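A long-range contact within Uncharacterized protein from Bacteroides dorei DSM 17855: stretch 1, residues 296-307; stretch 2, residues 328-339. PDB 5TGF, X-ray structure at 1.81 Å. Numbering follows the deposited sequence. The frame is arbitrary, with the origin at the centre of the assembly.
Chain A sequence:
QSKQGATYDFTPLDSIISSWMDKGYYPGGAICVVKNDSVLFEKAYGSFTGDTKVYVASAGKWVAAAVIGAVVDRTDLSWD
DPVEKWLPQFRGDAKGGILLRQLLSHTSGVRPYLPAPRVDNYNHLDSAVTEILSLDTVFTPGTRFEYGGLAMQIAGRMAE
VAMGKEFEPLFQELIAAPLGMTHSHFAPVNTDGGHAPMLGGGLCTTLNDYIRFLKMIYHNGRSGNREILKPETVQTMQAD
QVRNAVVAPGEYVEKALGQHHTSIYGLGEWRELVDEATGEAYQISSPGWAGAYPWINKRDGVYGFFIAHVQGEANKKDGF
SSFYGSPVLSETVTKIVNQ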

# COMPACT_ATOMS: atom_id res chain seq x y z
N ILE A 296 -7.06 2.12 -8.17
CA ILE A 296 -8.46 2.37 -8.44
C ILE A 296 -8.55 3.75 -9.11
O ILE A 296 -7.90 4.71 -8.66
CB ILE A 296 -9.27 2.38 -7.14
CG1 ILE A 296 -9.35 0.98 -6.55
CG2 ILE A 296 -10.65 2.97 -7.35
CD1 ILE A 296 -10.02 0.97 -5.19
N ASN A 297 -9.33 3.84 -10.19
CA ASN A 297 -9.70 5.13 -10.78
C ASN A 297 -11.23 5.27 -10.76
O ASN A 297 -11.96 4.57 -11.50
CB ASN A 297 -9.15 5.28 -12.20
CG ASN A 297 -9.40 6.68 -12.78
OD1 ASN A 297 -10.54 7.15 -12.84
ND2 ASN A 297 -8.33 7.36 -13.15
N LYS A 298 -11.71 6.11 -9.86
CA LYS A 298 -13.16 6.23 -9.66
C LYS A 298 -13.88 6.85 -10.85
O LYS A 298 -15.04 6.58 -11.05
CB LYS A 298 -13.48 7.00 -8.39
CG LYS A 298 -12.97 6.31 -7.13
CD LYS A 298 -13.35 7.10 -5.90
CE LYS A 298 -12.44 6.75 -4.73
NZ LYS A 298 -13.02 7.21 -3.45
N ARG A 299 -13.21 7.72 -11.59
CA ARG A 299 -13.81 8.33 -12.76
C ARG A 299 -13.98 7.34 -13.90
O ARG A 299 -15.02 7.35 -14.54
CB ARG A 299 -12.98 9.51 -13.22
CG ARG A 299 -13.13 10.69 -12.27
CD ARG A 299 -12.81 11.98 -12.99
NE ARG A 299 -12.86 13.11 -12.08
CZ ARG A 299 -12.28 14.27 -12.31
NH1 ARG A 299 -11.60 14.45 -13.45
NH2 ARG A 299 -12.39 15.25 -11.42
N ASP A 300 -12.99 6.47 -14.11
CA ASP A 300 -13.09 5.34 -15.06
C ASP A 300 -14.04 4.25 -14.58
O ASP A 300 -14.47 3.45 -15.37
CB ASP A 300 -11.74 4.68 -15.29
CG ASP A 300 -10.70 5.60 -15.90
OD1 ASP A 300 -11.11 6.61 -16.52
OD2 ASP A 300 -9.46 5.30 -15.76
N GLY A 301 -14.28 4.17 -13.28
CA GLY A 301 -14.97 3.03 -12.67
C GLY A 301 -14.15 1.74 -12.69
O GLY A 301 -14.70 0.65 -12.82
N VAL A 302 -12.83 1.89 -12.59
CA VAL A 302 -11.88 0.82 -12.79
C VAL A 302 -11.14 0.47 -11.48
O VAL A 302 -10.78 1.37 -10.68
CB VAL A 302 -10.84 1.21 -13.87
CG1 VAL A 302 -9.61 0.38 -13.77
CG2 VAL A 302 -11.43 1.08 -15.28
N TYR A 303 -10.94 -0.83 -11.25
CA TYR A 303 -9.82 -1.27 -10.42
C TYR A 303 -8.97 -2.30 -11.16
O TYR A 303 -9.46 -3.00 -12.06
CB TYR A 303 -10.28 -1.74 -9.04
CG TYR A 303 -11.21 -2.93 -9.04
CD1 TYR A 303 -10.70 -4.20 -8.90
CD2 TYR A 303 -12.59 -2.78 -9.13
CE1 TYR A 303 -11.51 -5.31 -8.91
CE2 TYR A 303 -13.43 -3.90 -9.08
CZ TYR A 303 -12.86 -5.16 -8.99
OH TYR A 303 -13.61 -6.31 -8.98
N GLY A 304 -7.66 -2.26 -10.93
CA GLY A 304 -6.75 -3.20 -11.52
C GLY A 304 -5.52 -3.51 -10.69
O GLY A 304 -5.13 -2.77 -9.75
N PHE A 305 -4.79 -4.52 -11.13
CA PHE A 305 -3.57 -4.91 -10.43
C PHE A 305 -2.65 -5.55 -11.43
O PHE A 305 -3.06 -6.49 -12.15
CB PHE A 305 -3.89 -5.86 -9.28
CG PHE A 305 -2.69 -6.26 -8.46
CD1 PHE A 305 -1.75 -5.32 -8.07
CD2 PHE A 305 -2.60 -7.54 -7.94
CE1 PHE A 305 -0.68 -5.65 -7.25
CE2 PHE A 305 -1.53 -7.89 -7.13
CZ PHE A 305 -0.56 -6.95 -6.80
N PHE A 306 -1.43 -5.04 -11.53
CA PHE A 306 -0.34 -5.74 -12.21
C PHE A 306 0.62 -6.29 -11.15
O PHE A 306 1.14 -5.53 -10.28
CB PHE A 306 0.40 -4.78 -13.15
CG PHE A 306 1.67 -5.32 -13.73
CD1 PHE A 306 1.65 -6.26 -14.77
CD2 PHE A 306 2.90 -4.85 -13.31
CE1 PHE A 306 2.84 -6.72 -15.34
CE2 PHE A 306 4.07 -5.32 -13.85
CZ PHE A 306 4.04 -6.28 -14.86
N ILE A 307 0.88 -7.60 -11.23
CA ILE A 307 1.77 -8.27 -10.28
C ILE A 307 2.98 -8.86 -11.01
O ILE A 307 2.86 -9.46 -12.10
CB ILE A 307 1.04 -9.32 -9.43
CG1 ILE A 307 1.87 -9.73 -8.23
CG2 ILE A 307 0.63 -10.52 -10.27
CD1 ILE A 307 1.12 -10.69 -7.29
N VAL A 328 2.15 4.25 -15.92
CA VAL A 328 1.83 4.03 -17.36
C VAL A 328 0.68 3.03 -17.52
O VAL A 328 -0.09 3.09 -18.50
CB VAL A 328 3.06 3.63 -18.21
CG1 VAL A 328 3.46 2.19 -17.95
CG2 VAL A 328 2.76 3.82 -19.70
N LEU A 329 0.51 2.14 -16.54
CA LEU A 329 -0.53 1.12 -16.63
C LEU A 329 -1.93 1.73 -16.47
O LEU A 329 -2.84 1.47 -17.26
CB LEU A 329 -0.31 0.06 -15.54
CG LEU A 329 0.92 -0.81 -15.75
CD1 LEU A 329 1.30 -1.46 -14.43
CD2 LEU A 329 0.66 -1.84 -16.84
N SER A 330 -2.11 2.53 -15.44
CA SER A 330 -3.39 3.22 -15.23
C SER A 330 -3.64 4.27 -16.33
O SER A 330 -4.78 4.44 -16.76
CB SER A 330 -3.45 3.85 -13.85
OG SER A 330 -2.24 4.52 -13.57
N GLU A 331 -2.59 4.93 -16.80
CA GLU A 331 -2.74 5.92 -17.88
C GLU A 331 -3.25 5.25 -19.14
O GLU A 331 -4.16 5.75 -19.81
CB GLU A 331 -1.37 6.57 -18.20
CG GLU A 331 -1.39 7.62 -19.30
CD GLU A 331 0.00 8.15 -19.65
OE1 GLU A 331 0.16 9.36 -19.86
OE2 GLU A 331 0.96 7.37 -19.70
N THR A 332 -2.66 4.09 -19.46
CA THR A 332 -3.01 3.35 -20.69
C THR A 332 -4.41 2.77 -20.58
O THR A 332 -5.21 2.82 -21.54
CB THR A 332 -1.96 2.28 -20.99
OG1 THR A 332 -0.64 2.85 -21.05
CG2 THR A 332 -2.23 1.58 -22.34
N VAL A 333 -4.78 2.28 -19.41
CA VAL A 333 -6.18 1.85 -19.18
C VAL A 333 -7.17 3.00 -19.32
O VAL A 333 -8.23 2.86 -19.95
CB VAL A 333 -6.35 1.10 -17.85
CG1 VAL A 333 -7.80 0.86 -17.49
CG2 VAL A 333 -5.59 -0.23 -17.89
N THR A 334 -6.82 4.15 -18.77
CA THR A 334 -7.69 5.32 -18.88
C THR A 334 -7.95 5.68 -20.34
O THR A 334 -9.09 5.86 -20.72
CB THR A 334 -7.11 6.53 -18.09
OG1 THR A 334 -7.23 6.27 -16.69
CG2 THR A 334 -7.89 7.80 -18.40
N LYS A 335 -6.92 5.64 -21.15
CA LYS A 335 -7.07 5.87 -22.60
C LYS A 335 -7.98 4.81 -23.24
O LYS A 335 -8.91 5.14 -23.98
CB LYS A 335 -5.71 5.87 -23.25
CG LYS A 335 -5.64 6.43 -24.67
CD LYS A 335 -4.19 6.38 -25.15
CE LYS A 335 -3.91 7.33 -26.31
NZ LYS A 335 -5.04 7.40 -27.28
N ILE A 336 -7.74 3.54 -22.89
CA ILE A 336 -8.45 2.44 -23.52
C ILE A 336 -9.93 2.47 -23.20
O ILE A 336 -10.76 2.29 -24.11
CB ILE A 336 -7.83 1.06 -23.15
CG1 ILE A 336 -6.48 0.90 -23.84
CG2 ILE A 336 -8.76 -0.08 -23.51
CD1 ILE A 336 -5.59 -0.13 -23.19
N VAL A 337 -10.29 2.66 -21.95
CA VAL A 337 -11.68 2.51 -21.56
C VAL A 337 -12.51 3.75 -21.85
O VAL A 337 -13.72 3.71 -21.71
CB VAL A 337 -11.92 2.08 -20.09
CG1 VAL A 337 -11.17 0.79 -19.75
CG2 VAL A 337 -11.52 3.16 -19.10
N ASN A 338 -11.87 4.83 -22.28
CA ASN A 338 -12.61 6.02 -22.71
C ASN A 338 -12.48 6.21 -24.22
O ASN A 338 -12.02 7.24 -24.69
CB ASN A 338 -12.10 7.26 -21.94
CG ASN A 338 -12.46 7.22 -20.48
OD1 ASN A 338 -13.63 7.34 -20.13
ND2 ASN A 338 -11.48 7.01 -19.60
N GLN A 339 -12.83 5.17 -24.97
CA GLN A 339 -12.64 5.12 -26.43
C GLN A 339 -11.21 5.45 -26.83
O GLN A 339 -10.43 4.56 -27.16
CB GLN A 339 -13.64 6.05 -27.14
O HOH W 1 -7.34 3.56 -14.97

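One face of a β-hairpin strand packs against a C-terminal helix through a short row of apolar side chains, closed at the hairpin turn by an aspartate that accepts hydrogen bonds from Thr334 in the helix and from Asn338 just beyond it. Strand 302-307 and helix 328-337 run at 138° between their N-to-C directions, nearer antiparallel than parallel, with a closest axial approach of 10.0 Å. Residues early in the strand therefore meet residues late in the helix: Val302 lies by Val333, and Phe306 by Leu329. The contact is modest, burying 311 Å² over both sides.

The turn that carries the aspartate is built within stretch 1. Asn297 and Val302 pair through their backbones, Asn297 N to Val302 O at 2.9 Å and Val302 N to Asn297 O at 3.0 Å, while residues 298-300 take helical phi/psi values and Gly301 adopts a positive phi (69°), a conformation that favours glycine. Asn297 OD1 braces the turn by accepting a hydrogen bond from Asp300 N at 2.8 Å.

Asp300 points its CA-to-CB bond toward the helix and has the largest area covered by the other stretch, 70 Å². Its two carboxylate oxygens take different donors: Thr334 OG1 donates to Asp300 OD2 at 2.6 Å, and Asn338 ND2 donates to Asp300 OD1 at 3.1 Å. The second donor is held in place from its own side, because Asn338 ND2 also donates to Thr334 O at 2.9 Å; the amide thus links the carboxylate to the backbone carbonyl of Thr334. Water 1 adds a bridge, its O donating to Asp300 OD2 at 2.9 Å and to Ser330 O at 3.2 Å. None of these donors carries a formal charge, so the carboxylate is met by neutral hydrogen-bonding groups.

Beside this polar cluster the packing becomes apolar. Val337 CG2 lies 4.1 Å from Asp300 CB and 4.4 Å from Val302 CG2, so one methyl touches both the aliphatic part of the aspartate and the first residue of the strand. One turn back along the helix, Val333 CG1 approaches Val302 CG1 at 4.2 Å. One more turn back, Leu329 CD1 sits 3.7 Å from Phe306 CB and meets the aromatic ring obliquely. Leu329, Val333 and Val337 follow a spacing of four residues, which keeps them on one side of the helix. On the strand, Val302 and Phe306 both point toward the helix, whereas the intervening Phe305 points away and Gly304 has no side chain to contribute.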